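PDB 2JJ7: hemolysin II regulatory protein from Bacillus cereus, which is a transcriptional regulator of the TetR family that probably binds DNA through a helix-turn-helix motif. Local coordinates for residues Y55-F59 with R114-I118; G63-L68 with P120-S125; T102-I108 with T155-P161; G140-F144 with A179-K183. One frame throughout, in Å; residues are numbered along the deposited sequence.

How the contacts relate
Contacts 1, 2 and 3 form one continuous cluster, whereas contact 4 stands apart, its centre about 35, 27 and 23 Å from theirs in turn. Helix 51-62 and the loop after it supply one side of contacts 1 and 2, and residues 114-125 supply the other; the two centres lie about 11 Å apart, with F59 O 3.4 Å from Y121 CB. E107 carries the chain of contacts onward: its OE2 is 2.9 Å from R114 NE in a salt bridge and 2.5 Å from Y55 OH, joining contacts 1 and 3. F122 joins contact 2 to contact 3 through A104 and L159. Contacts 3 and 4 both also touch the second subunit.

Contact 1 (Y55-F59 with R114-I118); sequences YYEVF and RLEKI
Y56 lays one face of its ring over K117, whose CB sits 3.9 Å from the ring centroid and 22° off the normal, a CH-pi contact. The segment 55-59 is wholly helical and bonds F59 N to Y55 O at 3.1 Å. Across from it, R114 leads into the short helix 115-118, with I118 N bonded to R114 O at 3.2 Å. The nearest CA atoms are those of Y56 and I118, 6.1 Å apart, and no hydrogen bond crosses the contact.

I118 (chi1 p) is the wedge that fits between three aromatic rings. Its CG2 lies 3.5 Å from Y56 CD1, 4.0 Å from F59 CD2 and 4.3 Å from Y55 CE1, while its CD1 makes a second CH-pi contact, 4.2 Å from the F59 centroid and 15° off the normal. The t rotamer of Y55 and the m rotamer of Y56 spread their rings so that R114 meets both: its CD is 3.7 Å from Y55 CE1, and its CB is 4.0 Å from Y56 CE1, at the edge of that ring.

The example illustrates how TetR-family proteins join their two domains, with helix 51-62 docking onto the C-terminal domain. The polar ends of Y55 and R114 converge on E107 of helix 98-109. That helix also meets Y55 and F59 through L103, while helix 5-23 packs against V58 from the DNA-binding side.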
loop_
_atom_site.group_PDB
_atom_site.type_symbol
_atom_site.label_atom_id
_atom_site.label_comp_id
_atom_site.label_asym_id
_atom_site.label_seq_id
_atom_site.Cartn_x
_atom_site.Cartn_y
_atom_site.Cartn_z
ATOM N N TYR B 55 -23.093 -10.376 0.163
ATOM C CA TYR B 55 -21.923 -9.528 -0.070
ATOM C C TYR B 55 -22.306 -8.199 -0.701
ATOM O O TYR B 55 -21.883 -7.154 -0.226
ATOM C CB TYR B 55 -20.956 -10.261 -0.972
ATOM C CG TYR B 55 -19.600 -9.611 -1.159
ATOM C CD1 TYR B 55 -19.253 -9.068 -2.387
ATOM C CD2 TYR B 55 -18.647 -9.598 -0.138
ATOM C CE1 TYR B 55 -18.025 -8.511 -2.602
ATOM C CE2 TYR B 55 -17.383 -9.023 -0.347
ATOM C CZ TYR B 55 -17.094 -8.492 -1.593
ATOM O OH TYR B 55 -15.887 -7.941 -1.887
ATOM N N TYR B 56 -23.117 -8.250 -1.760
ATOM C CA TYR B 56 -23.636 -7.035 -2.385
ATOM C C TYR B 56 -24.339 -6.165 -1.338
ATOM O O TYR B 56 -24.083 -4.964 -1.261
ATOM C CB TYR B 56 -24.607 -7.350 -3.533
ATOM C CG TYR B 56 -23.991 -7.941 -4.794
ATOM C CD1 TYR B 56 -22.617 -7.910 -5.029
ATOM C CD2 TYR B 56 -24.803 -8.498 -5.772
ATOM C CE1 TYR B 56 -22.078 -8.451 -6.198
ATOM C CE2 TYR B 56 -24.277 -9.027 -6.931
ATOM C CZ TYR B 56 -22.926 -9.011 -7.144
ATOM O OH TYR B 56 -22.441 -9.553 -8.320
ATOM N N GLU B 57 -25.199 -6.775 -0.527
ATOM C CA GLU B 57 -25.948 -6.045 0.486
ATOM C C GLU B 57 -25.040 -5.443 1.570
ATOM O O GLU B 57 -25.364 -4.403 2.145
ATOM C CB GLU B 57 -27.026 -6.937 1.107
ATOM C CG GLU B 57 -28.185 -7.274 0.179
ATOM C CD GLU B 57 -28.911 -6.044 -0.353
ATOM O OE1 GLU B 57 -29.134 -5.084 0.411
ATOM O OE2 GLU B 57 -29.251 -6.040 -1.549
ATOM N N VAL B 58 -23.905 -6.094 1.824
ATOM C CA VAL B 58 -22.900 -5.587 2.762
ATOM C C VAL B 58 -22.282 -4.285 2.246
ATOM O O VAL B 58 -22.205 -3.300 2.982
ATOM C CB VAL B 58 -21.801 -6.633 3.071
ATOM C CG1 VAL B 58 -20.562 -5.970 3.697
ATOM C CG2 VAL B 58 -22.360 -7.681 4.013
ATOM N N PHE B 59 -21.874 -4.280 0.979
ATOM C CA PHE B 59 -21.375 -3.056 0.332
ATOM C C PHE B 59 -22.428 -1.939 0.297
ATOM O O PHE B 59 -22.112 -0.783 0.545
ATOM C CB PHE B 59 -20.814 -3.365 -1.060
ATOM C CG PHE B 59 -19.315 -3.576 -1.057
ATOM C CD1 PHE B 59 -18.453 -2.486 -1.138
ATOM C CD2 PHE B 59 -18.773 -4.857 -0.952
ATOM C CE1 PHE B 59 -17.037 -2.665 -1.120
ATOM C CE2 PHE B 59 -17.384 -5.053 -0.939
ATOM C CZ PHE B 59 -16.516 -3.946 -1.020
ATOM N N ARG B 114 -17.572 -9.543 -9.379
ATOM C CA ARG B 114 -18.460 -8.765 -8.509
ATOM C C ARG B 114 -18.304 -7.249 -8.663
ATOM O O ARG B 114 -19.145 -6.482 -8.168
ATOM C CB ARG B 114 -18.230 -9.142 -7.041
ATOM C CG ARG B 114 -18.403 -10.612 -6.730
ATOM C CD ARG B 114 -17.969 -10.961 -5.309
ATOM N NE ARG B 114 -16.530 -10.815 -5.079
ATOM C CZ ARG B 114 -15.606 -11.730 -5.374
ATOM N NH1 ARG B 114 -15.936 -12.887 -5.944
ATOM N NH2 ARG B 114 -14.335 -11.476 -5.105
ATOM N N LEU B 115 -17.245 -6.819 -9.346
ATOM C CA LEU B 115 -16.853 -5.409 -9.368
ATOM C C LEU B 115 -17.959 -4.466 -9.819
ATOM O O LEU B 115 -18.283 -3.499 -9.133
ATOM C CB LEU B 115 -15.604 -5.179 -10.230
ATOM C CG LEU B 115 -15.066 -3.734 -10.287
ATOM C CD1 LEU B 115 -14.771 -3.154 -8.910
ATOM C CD2 LEU B 115 -13.814 -3.651 -11.165
ATOM N N GLU B 116 -18.514 -4.763 -10.984
ATOM C CA GLU B 116 -19.507 -3.926 -11.629
ATOM C C GLU B 116 -20.689 -3.616 -10.698
ATOM O O GLU B 116 -21.147 -2.472 -10.644
ATOM C CB GLU B 116 -19.965 -4.617 -12.917
ATOM C CG GLU B 116 -21.106 -3.935 -13.673
ATOM C CD GLU B 116 -21.424 -4.619 -15.013
ATOM O OE1 GLU B 116 -20.608 -5.443 -15.488
ATOM O OE2 GLU B 116 -22.489 -4.325 -15.591
ATOM N N LYS B 117 -21.179 -4.626 -9.973
ATOM C CA LYS B 117 -22.334 -4.440 -9.083
ATOM C C LYS B 117 -22.037 -3.678 -7.803
ATOM O O LYS B 117 -22.882 -2.924 -7.332
ATOM C CB LYS B 117 -22.995 -5.776 -8.726
ATOM C CG LYS B 117 -23.813 -6.382 -9.848
ATOM C CD LYS B 117 -24.944 -5.468 -10.301
ATOM C CE LYS B 117 -25.588 -6.005 -11.570
ATOM N NZ LYS B 117 -26.393 -4.970 -12.269
ATOM N N ILE B 118 -20.859 -3.894 -7.226
ATOM C CA ILE B 118 -20.491 -3.242 -5.960
ATOM C C ILE B 118 -19.893 -1.850 -6.166
ATOM O O ILE B 118 -19.880 -1.045 -5.241
ATOM C CB ILE B 118 -19.513 -4.109 -5.105
ATOM C CG1 ILE B 118 -18.193 -4.331 -5.849
ATOM C CG2 ILE B 118 -20.168 -5.440 -4.688
ATOM C CD1 ILE B 118 -17.077 -4.807 -4.967
#

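Contact 2 (G63-L68 with P120-S125); sequences GLANEL and PYFIGS
In this TetR-family fold helix 51-62, the link from the DNA-binding to the C-terminal domain, ends at G63, and an irregular loop, largely extended but for A65, runs on beside residues 120-125. The two segments run in the same direction: CA atoms pair at G63 with Y121 (5.1 Å) and at L68 with S125 (5.7 Å). On the second side, a 3-10 turn at P120-Y121 breaks at F122, the N-cap position of helix 123-126.

L64 has the largest area buried by this contact. Its N donates to Y121 O at 2.8 Å, and its m,t side chain brings CD1 to 3.8 Å from F122 CA and 3.6 Å from S125 CB. The F122 ring behind it meets F90 edge-to-face and reaches helix 98-109. The Y121 carbonyl has a second neighbour: its O lies 3.3 Å from G63 CA in a CA-H...O contact, so close that an ideal CB on residue 63 would clash with it. A water bridges the backbones next door, giving hydrogen bonds to L64 O at 2.7 Å and P120 O at 3.0 Å.

S125 fixes the far end. Its CB packs 3.7 Å from L68 CD1, and a second water bridges S125 OG (3.1 Å) and L68 O (2.8 Å). With chi1 near -66°, S125 OG accepts a nearly straight hydrogen bond from L68 N, 3.0 Å long with an angle of 178° at the hydrogen.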
loop_
_atom_site.group_PDB
_atom_site.type_symbol
_atom_site.label_atom_id
_atom_site.label_comp_id
_atom_site.label_asym_id
_atom_site.label_seq_id
_atom_site.Cartn_x
_atom_site.Cartn_y
_atom_site.Cartn_z
ATOM N N GLY B 63 -21.165 0.620 2.718
ATOM C CA GLY B 63 -20.384 1.475 1.830
ATOM C C GLY B 63 -20.939 2.892 1.864
ATOM O O GLY B 63 -21.636 3.279 2.811
ATOM N N LEU B 64 -20.652 3.664 0.824
ATOM C CA LEU B 64 -21.172 5.019 0.709
ATOM C C LEU B 64 -22.701 5.058 0.534
ATOM O O LEU B 64 -23.268 4.288 -0.246
ATOM C CB LEU B 64 -20.461 5.739 -0.444
ATOM C CG LEU B 64 -18.928 5.660 -0.334
ATOM C CD1 LEU B 64 -18.257 6.036 -1.645
ATOM C CD2 LEU B 64 -18.404 6.510 0.831
ATOM N N ALA B 65 -23.359 5.954 1.269
ATOM C CA ALA B 65 -24.803 6.143 1.150
ATOM C C ALA B 65 -25.203 6.616 -0.250
ATOM O O ALA B 65 -26.289 6.289 -0.748
ATOM C CB ALA B 65 -25.293 7.122 2.197
ATOM N N ASN B 66 -24.313 7.387 -0.873
ATOM C CA ASN B 66 -24.525 7.970 -2.200
ATOM C C ASN B 66 -23.186 8.132 -2.887
ATOM O O ASN B 66 -22.161 8.302 -2.224
ATOM C CB ASN B 66 -25.137 9.365 -2.091
ATOM C CG ASN B 66 -26.242 9.444 -1.057
ATOM O OD1 ASN B 66 -27.353 8.961 -1.286
ATOM N ND2 ASN B 66 -25.938 10.053 0.095
ATOM N N GLU B 67 -23.195 8.099 -4.212
ATOM C CA GLU B 67 -22.011 8.461 -4.985
ATOM C C GLU B 67 -21.521 9.828 -4.510
ATOM O O GLU B 67 -22.321 10.726 -4.249
ATOM C CB GLU B 67 -22.317 8.461 -6.477
ATOM C CG GLU B 67 -22.882 7.122 -6.948
ATOM C CD GLU B 67 -22.762 6.912 -8.443
ATOM O OE1 GLU B 67 -22.807 7.914 -9.201
ATOM O OE2 GLU B 67 -22.623 5.734 -8.854
ATOM N N LEU B 68 -20.213 9.968 -4.336
ATOM C CA LEU B 68 -19.682 11.219 -3.810
ATOM C C LEU B 68 -19.684 12.283 -4.898
ATOM O O LEU B 68 -19.567 11.949 -6.079
ATOM C CB LEU B 68 -18.282 11.007 -3.217
ATOM C CG LEU B 68 -18.225 10.029 -2.029
ATOM C CD1 LEU B 68 -16.793 9.775 -1.667
ATOM C CD2 LEU B 68 -19.014 10.554 -0.817
ATOM N N PRO B 120 -20.698 1.139 -7.405
ATOM C CA PRO B 120 -21.356 2.368 -6.944
ATOM C C PRO B 120 -21.282 2.588 -5.440
ATOM O O PRO B 120 -21.408 3.723 -4.984
ATOM C CB PRO B 120 -22.813 2.181 -7.375
ATOM C CG PRO B 120 -22.738 1.269 -8.543
ATOM C CD PRO B 120 -21.601 0.335 -8.256
ATOM N N TYR B 121 -21.066 1.526 -4.680
ATOM C CA TYR B 121 -21.096 1.628 -3.223
ATOM C C TYR B 121 -19.773 2.000 -2.534
ATOM O O TYR B 121 -19.737 2.195 -1.323
ATOM C CB TYR B 121 -21.694 0.365 -2.636
ATOM C CG TYR B 121 -23.066 0.057 -3.200
ATOM C CD1 TYR B 121 -23.278 -1.070 -3.980
ATOM C CD2 TYR B 121 -24.143 0.921 -2.979
ATOM C CE1 TYR B 121 -24.549 -1.356 -4.496
ATOM C CE2 TYR B 121 -25.404 0.652 -3.493
ATOM C CZ TYR B 121 -25.601 -0.483 -4.250
ATOM O OH TYR B 121 -26.852 -0.739 -4.756
ATOM N N PHE B 122 -18.692 2.112 -3.297
ATOM C CA PHE B 122 -17.411 2.530 -2.718
ATOM C C PHE B 122 -16.356 2.843 -3.776
ATOM O O PHE B 122 -15.883 3.975 -3.879
ATOM C CB PHE B 122 -16.857 1.478 -1.730
ATOM C CG PHE B 122 -15.700 1.985 -0.914
ATOM C CD1 PHE B 122 -15.921 2.598 0.313
ATOM C CD2 PHE B 122 -14.391 1.900 -1.403
ATOM C CE1 PHE B 122 -14.854 3.097 1.069
ATOM C CE2 PHE B 122 -13.314 2.399 -0.669
ATOM C CZ PHE B 122 -13.548 3.005 0.575
ATOM N N ILE B 123 -16.003 1.833 -4.562
ATOM C CA ILE B 123 -14.854 1.924 -5.462
ATOM C C ILE B 123 -15.002 3.017 -6.528
ATOM O O ILE B 123 -14.013 3.679 -6.878
ATOM C CB ILE B 123 -14.526 0.552 -6.090
ATOM C CG1 ILE B 123 -13.947 -0.374 -5.027
ATOM C CG2 ILE B 123 -13.535 0.693 -7.269
ATOM C CD1 ILE B 123 -14.110 -1.876 -5.314
ATOM N N GLY B 124 -16.224 3.191 -7.047
ATOM C CA GLY B 124 -16.496 4.203 -8.069
ATOM C C GLY B 124 -16.043 5.583 -7.621
ATOM O O GLY B 124 -15.344 6.285 -8.356
ATOM N N SER B 125 -16.421 5.963 -6.402
ATOM C CA SER B 125 -16.076 7.265 -5.852
ATOM C C SER B 125 -14.604 7.335 -5.430
ATOM O O SER B 125 -13.954 8.385 -5.566
ATOM C CB SER B 125 -16.974 7.599 -4.667
ATOM O OG SER B 125 -18.320 7.771 -5.083
HETATM O O HOH W 1 -23.336 4.782 -2.899
HETATM O O HOH W 2 -17.934 10.026 -7.245
#

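Contact 3 (T102-I108 with T155-P161); sequences TLAYEEI and TSIVLFP
L159 is the main bump of this helix contact. In its m,t rotamer it pushes CD1 into a shallow hollow on helix 98-109, 3.7 Å from I108 CD1, 4.0 Å from Y105 CB and 4.4 Å from A104 CB. The segments pass in opposite senses: CA atoms pair at T102 with P161 and at Y105 with L159, each 6.3 Å apart. Residues 102-108 are regular helix. On the other side L159 N is bonded to T155 O at 3.2 Å, and by F160 the chain is extended.

The returning bump is the t rotamer of Y105, whose ring lies along the side of the T155-S156 turn, with CD1 4.0 Å from T155 CG2 and CE1 3.8 Å from S156 CA. T155 CG2 also meets I108 CD1 at 3.9 Å, so that the methyl touches both the Y105 ring and I108. No hydrogen bond crosses the contact.

The contact is buried inside the all-helical C-terminal domain of this TetR-family regulator, on the side where the two subunits meet. Y105 stacks on H149 of the second subunit, and S156 OG is hydrogen-bonded to S156 OG of that subunit.

At the other end T102 OG1 fits closely against the P161 ring, 3.3 Å from P161 CG, and P161 packs further on F145 of the second subunit.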
loop_
_atom_site.group_PDB
_atom_site.type_symbol
_atom_site.label_atom_id
_atom_site.label_comp_id
_atom_site.label_asym_id
_atom_site.label_seq_id
_atom_site.Cartn_x
_atom_site.Cartn_y
_atom_site.Cartn_z
ATOM N N THR B 102 -10.820 -3.447 3.942
ATOM C CA THR B 102 -10.243 -4.732 3.560
ATOM C C THR B 102 -10.890 -5.260 2.281
ATOM O O THR B 102 -10.191 -5.649 1.349
ATOM C CB THR B 102 -10.436 -5.769 4.694
ATOM O OG1 THR B 102 -9.569 -5.434 5.782
ATOM C CG2 THR B 102 -10.127 -7.192 4.214
ATOM N N LEU B 103 -12.221 -5.238 2.230
ATOM C CA LEU B 103 -12.946 -5.819 1.102
ATOM C C LEU B 103 -12.765 -5.012 -0.170
ATOM O O LEU B 103 -12.562 -5.595 -1.247
ATOM C CB LEU B 103 -14.436 -5.985 1.427
ATOM C CG LEU B 103 -14.753 -6.892 2.613
ATOM C CD1 LEU B 103 -16.262 -6.898 2.884
ATOM C CD2 LEU B 103 -14.207 -8.309 2.388
ATOM N N ALA B 104 -12.836 -3.680 -0.053
ATOM C CA ALA B 104 -12.616 -2.824 -1.215
ATOM C C ALA B 104 -11.186 -2.932 -1.684
ATOM O O ALA B 104 -10.951 -2.943 -2.879
ATOM C CB ALA B 104 -12.971 -1.357 -0.939
ATOM N N TYR B 105 -10.228 -3.022 -0.759
ATOM C CA TYR B 105 -8.835 -3.167 -1.191
ATOM C C TYR B 105 -8.673 -4.408 -2.075
ATOM O O TYR B 105 -8.090 -4.318 -3.178
ATOM C CB TYR B 105 -7.845 -3.174 -0.016
ATOM C CG TYR B 105 -6.396 -3.376 -0.435
ATOM C CD1 TYR B 105 -5.591 -2.290 -0.774
ATOM C CD2 TYR B 105 -5.837 -4.660 -0.508
ATOM C CE1 TYR B 105 -4.258 -2.475 -1.167
ATOM C CE2 TYR B 105 -4.527 -4.849 -0.909
ATOM C CZ TYR B 105 -3.739 -3.754 -1.227
ATOM O OH TYR B 105 -2.441 -3.955 -1.621
ATOM N N GLU B 106 -9.185 -5.548 -1.599
ATOM C CA GLU B 106 -9.095 -6.814 -2.337
ATOM C C GLU B 106 -9.712 -6.712 -3.728
ATOM O O GLU B 106 -9.143 -7.220 -4.688
ATOM C CB GLU B 106 -9.763 -7.970 -1.573
ATOM C CG GLU B 106 -8.957 -8.548 -0.399
ATOM C CD GLU B 106 -7.497 -8.893 -0.744
ATOM O OE1 GLU B 106 -7.218 -9.379 -1.878
ATOM O OE2 GLU B 106 -6.635 -8.677 0.141
ATOM N N GLU B 107 -10.879 -6.071 -3.827
ATOM C CA GLU B 107 -11.574 -5.929 -5.115
ATOM C C GLU B 107 -10.831 -4.982 -6.037
ATOM O O GLU B 107 -10.895 -5.120 -7.268
ATOM C CB GLU B 107 -13.009 -5.424 -4.921
ATOM C CG GLU B 107 -13.912 -6.345 -4.079
ATOM C CD GLU B 107 -14.482 -7.542 -4.857
ATOM O OE1 GLU B 107 -14.230 -7.659 -6.077
ATOM O OE2 GLU B 107 -15.192 -8.372 -4.241
ATOM N N ILE B 108 -10.153 -3.992 -5.452
ATOM C CA ILE B 108 -9.349 -3.053 -6.249
ATOM C C ILE B 108 -8.114 -3.745 -6.805
ATOM O O ILE B 108 -7.777 -3.551 -7.957
ATOM C CB ILE B 108 -8.919 -1.800 -5.441
ATOM C CG1 ILE B 108 -10.151 -0.968 -5.054
ATOM C CG2 ILE B 108 -7.908 -0.936 -6.241
ATOM C CD1 ILE B 108 -9.835 0.161 -4.069
ATOM N N THR B 155 -4.040 3.987 -1.800
ATOM C CA THR B 155 -5.031 2.930 -1.658
ATOM C C THR B 155 -4.653 1.977 -0.514
ATOM O O THR B 155 -5.496 1.590 0.310
ATOM C CB THR B 155 -5.180 2.178 -3.019
ATOM O OG1 THR B 155 -5.625 3.121 -4.021
ATOM C CG2 THR B 155 -6.179 1.012 -2.940
ATOM N N SER B 156 -3.382 1.592 -0.463
ATOM C CA SER B 156 -2.928 0.627 0.519
ATOM C C SER B 156 -2.993 1.187 1.932
ATOM O O SER B 156 -3.380 0.485 2.861
ATOM C CB SER B 156 -1.515 0.128 0.185
ATOM O OG SER B 156 -0.537 1.114 0.484
ATOM N N ILE B 157 -2.621 2.451 2.099
ATOM C CA ILE B 157 -2.623 3.044 3.439
ATOM C C ILE B 157 -4.015 3.516 3.909
ATOM O O ILE B 157 -4.364 3.360 5.081
ATOM C CB ILE B 157 -1.552 4.152 3.590
ATOM C CG1 ILE B 157 -1.834 5.317 2.641
ATOM C CG2 ILE B 157 -0.148 3.566 3.335
ATOM C CD1 ILE B 157 -0.702 6.370 2.589
ATOM N N VAL B 158 -4.805 4.079 2.999
ATOM C CA VAL B 158 -6.095 4.647 3.367
ATOM C C VAL B 158 -7.114 3.548 3.677
ATOM O O VAL B 158 -7.992 3.722 4.542
ATOM C CB VAL B 158 -6.623 5.632 2.271
ATOM C CG1 VAL B 158 -8.127 5.872 2.408
ATOM C CG2 VAL B 158 -5.872 6.946 2.379
ATOM N N LEU B 159 -7.005 2.421 2.978
ATOM C CA LEU B 159 -7.989 1.336 3.178
ATOM C C LEU B 159 -7.614 0.333 4.254
ATOM O O LEU B 159 -8.386 -0.574 4.533
ATOM C CB LEU B 159 -8.267 0.594 1.869
ATOM C CG LEU B 159 -8.817 1.449 0.721
ATOM C CD1 LEU B 159 -9.084 0.573 -0.495
ATOM C CD2 LEU B 159 -10.095 2.152 1.168
ATOM N N PHE B 160 -6.417 0.464 4.826
ATOM C CA PHE B 160 -5.955 -0.510 5.804
ATOM C C PHE B 160 -6.781 -0.352 7.072
ATOM O O PHE B 160 -6.760 0.724 7.687
ATOM C CB PHE B 160 -4.459 -0.320 6.093
ATOM C CG PHE B 160 -3.884 -1.366 6.983
ATOM C CD1 PHE B 160 -3.473 -1.040 8.272
ATOM C CD2 PHE B 160 -3.769 -2.690 6.539
ATOM C CE1 PHE B 160 -2.937 -2.011 9.108
ATOM C CE2 PHE B 160 -3.243 -3.670 7.362
ATOM C CZ PHE B 160 -2.826 -3.339 8.652
ATOM N N PRO B 161 -7.503 -1.420 7.475
ATOM C CA PRO B 161 -8.515 -1.317 8.523
ATOM C C PRO B 161 -7.962 -0.944 9.894
ATOM O O PRO B 161 -8.720 -0.489 10.751
ATOM C CB PRO B 161 -9.126 -2.724 8.564
ATOM C CG PRO B 161 -8.072 -3.610 8.037
ATOM C CD PRO B 161 -7.383 -2.804 6.976
#

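Contact 4 (G140-F144 with A179-K183); sequences GVFHF and ALTDK
This is a loop-to-helix-end contact at the tip of the C-terminal domain, where residues 140-144, between helices 129-138 and 147-158, cross the end of helix 169-181 in a roughly opposite sense. F142 and T181 have the closest CA atoms, at 4.9 Å. L180 O takes two approaches: H143 N donates to it at 2.7 Å and F142 CA comes to 3.3 Å in a CA-H...O contact. V141 O in turn receives one from T181 CA at 3.4 Å. One water joins V141 O and T181 O, each at 2.7 Å, and H143 NE2 at 3.1 Å. K183 CA lies over one face of the H143 ring, whose NE2 is 3.7 Å from K183 CG. The L180 side chain (m,t) touches two rings, with CB 3.9 Å from F142 CD1 and CD2 3.9 Å from F144 CD1. Beyond it, D182 O accepts from K162 NZ of the second subunit. The loop itself starts from a Schellman motif, with G140 (phi 86°) closing helix 129-138 of this TetR-family domain.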
loop_
_atom_site.group_PDB
_atom_site.type_symbol
_atom_site.label_atom_id
_atom_site.label_comp_id
_atom_site.label_asym_id
_atom_site.label_seq_id
_atom_site.Cartn_x
_atom_site.Cartn_y
_atom_site.Cartn_z
ATOM N N GLY B 140 1.293 21.999 -10.570
ATOM C CA GLY B 140 2.632 22.183 -9.998
ATOM C C GLY B 140 2.643 22.048 -8.490
ATOM O O GLY B 140 3.567 22.495 -7.822
ATOM N N VAL B 141 1.624 21.394 -7.955
ATOM C CA VAL B 141 1.447 21.314 -6.513
ATOM C C VAL B 141 1.776 19.907 -5.962
ATOM O O VAL B 141 2.277 19.786 -4.837
ATOM C CB VAL B 141 0.040 21.890 -6.117
ATOM C CG1 VAL B 141 -0.991 20.813 -5.865
ATOM C CG2 VAL B 141 0.154 22.856 -4.954
ATOM N N PHE B 142 1.537 18.865 -6.769
ATOM C CA PHE B 142 1.880 17.489 -6.396
ATOM C C PHE B 142 3.095 17.001 -7.191
ATOM O O PHE B 142 3.252 17.320 -8.374
ATOM C CB PHE B 142 0.707 16.504 -6.592
ATOM C CG PHE B 142 -0.540 16.823 -5.769
ATOM C CD1 PHE B 142 -0.455 17.501 -4.544
ATOM C CD2 PHE B 142 -1.797 16.429 -6.226
ATOM C CE1 PHE B 142 -1.604 17.799 -3.802
ATOM C CE2 PHE B 142 -2.971 16.726 -5.490
ATOM C CZ PHE B 142 -2.871 17.399 -4.278
ATOM N N HIS B 143 3.937 16.212 -6.534
ATOM C CA HIS B 143 5.161 15.697 -7.148
ATOM C C HIS B 143 5.343 14.229 -6.790
ATOM O O HIS B 143 5.409 13.880 -5.611
ATOM C CB HIS B 143 6.358 16.521 -6.691
ATOM C CG HIS B 143 6.151 17.994 -6.841
ATOM N ND1 HIS B 143 6.424 18.667 -8.014
ATOM C CD2 HIS B 143 5.664 18.918 -5.979
ATOM C CE1 HIS B 143 6.129 19.945 -7.862
ATOM N NE2 HIS B 143 5.665 20.125 -6.637
ATOM N N PHE B 144 5.410 13.381 -7.815
ATOM C CA PHE B 144 5.497 11.932 -7.642
ATOM C C PHE B 144 6.074 11.280 -8.891
ATOM O O PHE B 144 5.917 11.808 -9.983
ATOM C CB PHE B 144 4.110 11.335 -7.293
ATOM C CG PHE B 144 2.973 11.828 -8.168
ATOM C CD1 PHE B 144 2.037 12.736 -7.672
ATOM C CD2 PHE B 144 2.812 11.352 -9.478
ATOM C CE1 PHE B 144 0.969 13.204 -8.483
ATOM C CE2 PHE B 144 1.754 11.809 -10.305
ATOM C CZ PHE B 144 0.831 12.729 -9.799
ATOM N N ALA B 179 3.607 14.551 1.722
ATOM C CA ALA B 179 4.479 13.706 0.928
ATOM C C ALA B 179 4.369 14.044 -0.551
ATOM O O ALA B 179 5.342 13.900 -1.287
ATOM C CB ALA B 179 4.173 12.230 1.172
ATOM N N LEU B 180 3.188 14.498 -0.976
ATOM C CA LEU B 180 2.974 14.879 -2.374
ATOM C C LEU B 180 3.428 16.311 -2.711
ATOM O O LEU B 180 3.846 16.594 -3.843
ATOM C CB LEU B 180 1.507 14.684 -2.761
ATOM C CG LEU B 180 0.985 13.248 -2.678
ATOM C CD1 LEU B 180 -0.531 13.224 -2.729
ATOM C CD2 LEU B 180 1.572 12.401 -3.807
ATOM N N THR B 181 3.357 17.202 -1.726
ATOM C CA THR B 181 3.616 18.619 -1.950
ATOM C C THR B 181 5.091 18.980 -1.734
ATOM O O THR B 181 5.522 20.098 -2.032
ATOM C CB THR B 181 2.711 19.493 -1.049
ATOM O OG1 THR B 181 2.859 19.076 0.314
ATOM C CG2 THR B 181 1.244 19.347 -1.464
ATOM N N ASP B 182 5.858 18.027 -1.219
ATOM C CA ASP B 182 7.287 18.217 -1.042
ATOM C C ASP B 182 7.986 18.260 -2.407
ATOM O O ASP B 182 7.991 17.264 -3.140
ATOM C CB ASP B 182 7.861 17.112 -0.151
ATOM C CG ASP B 182 9.252 17.432 0.344
ATOM O OD1 ASP B 182 9.606 18.634 0.422
ATOM O OD2 ASP B 182 9.997 16.478 0.655
ATOM N N LYS B 183 8.553 19.421 -2.745
ATOM C CA LYS B 183 9.157 19.650 -4.062
ATOM C C LYS B 183 10.420 18.824 -4.271
ATOM O O LYS B 183 11.334 18.848 -3.442
ATOM C CB LYS B 183 9.464 21.135 -4.277
ATOM C CG LYS B 183 8.295 21.968 -4.775
ATOM C CD LYS B 183 8.797 23.262 -5.409
ATOM C CE LYS B 183 7.659 24.201 -5.820
ATOM N NZ LYS B 183 6.792 23.661 -6.918
HETATM O O HOH W 3 4.338 21.439 -4.116
#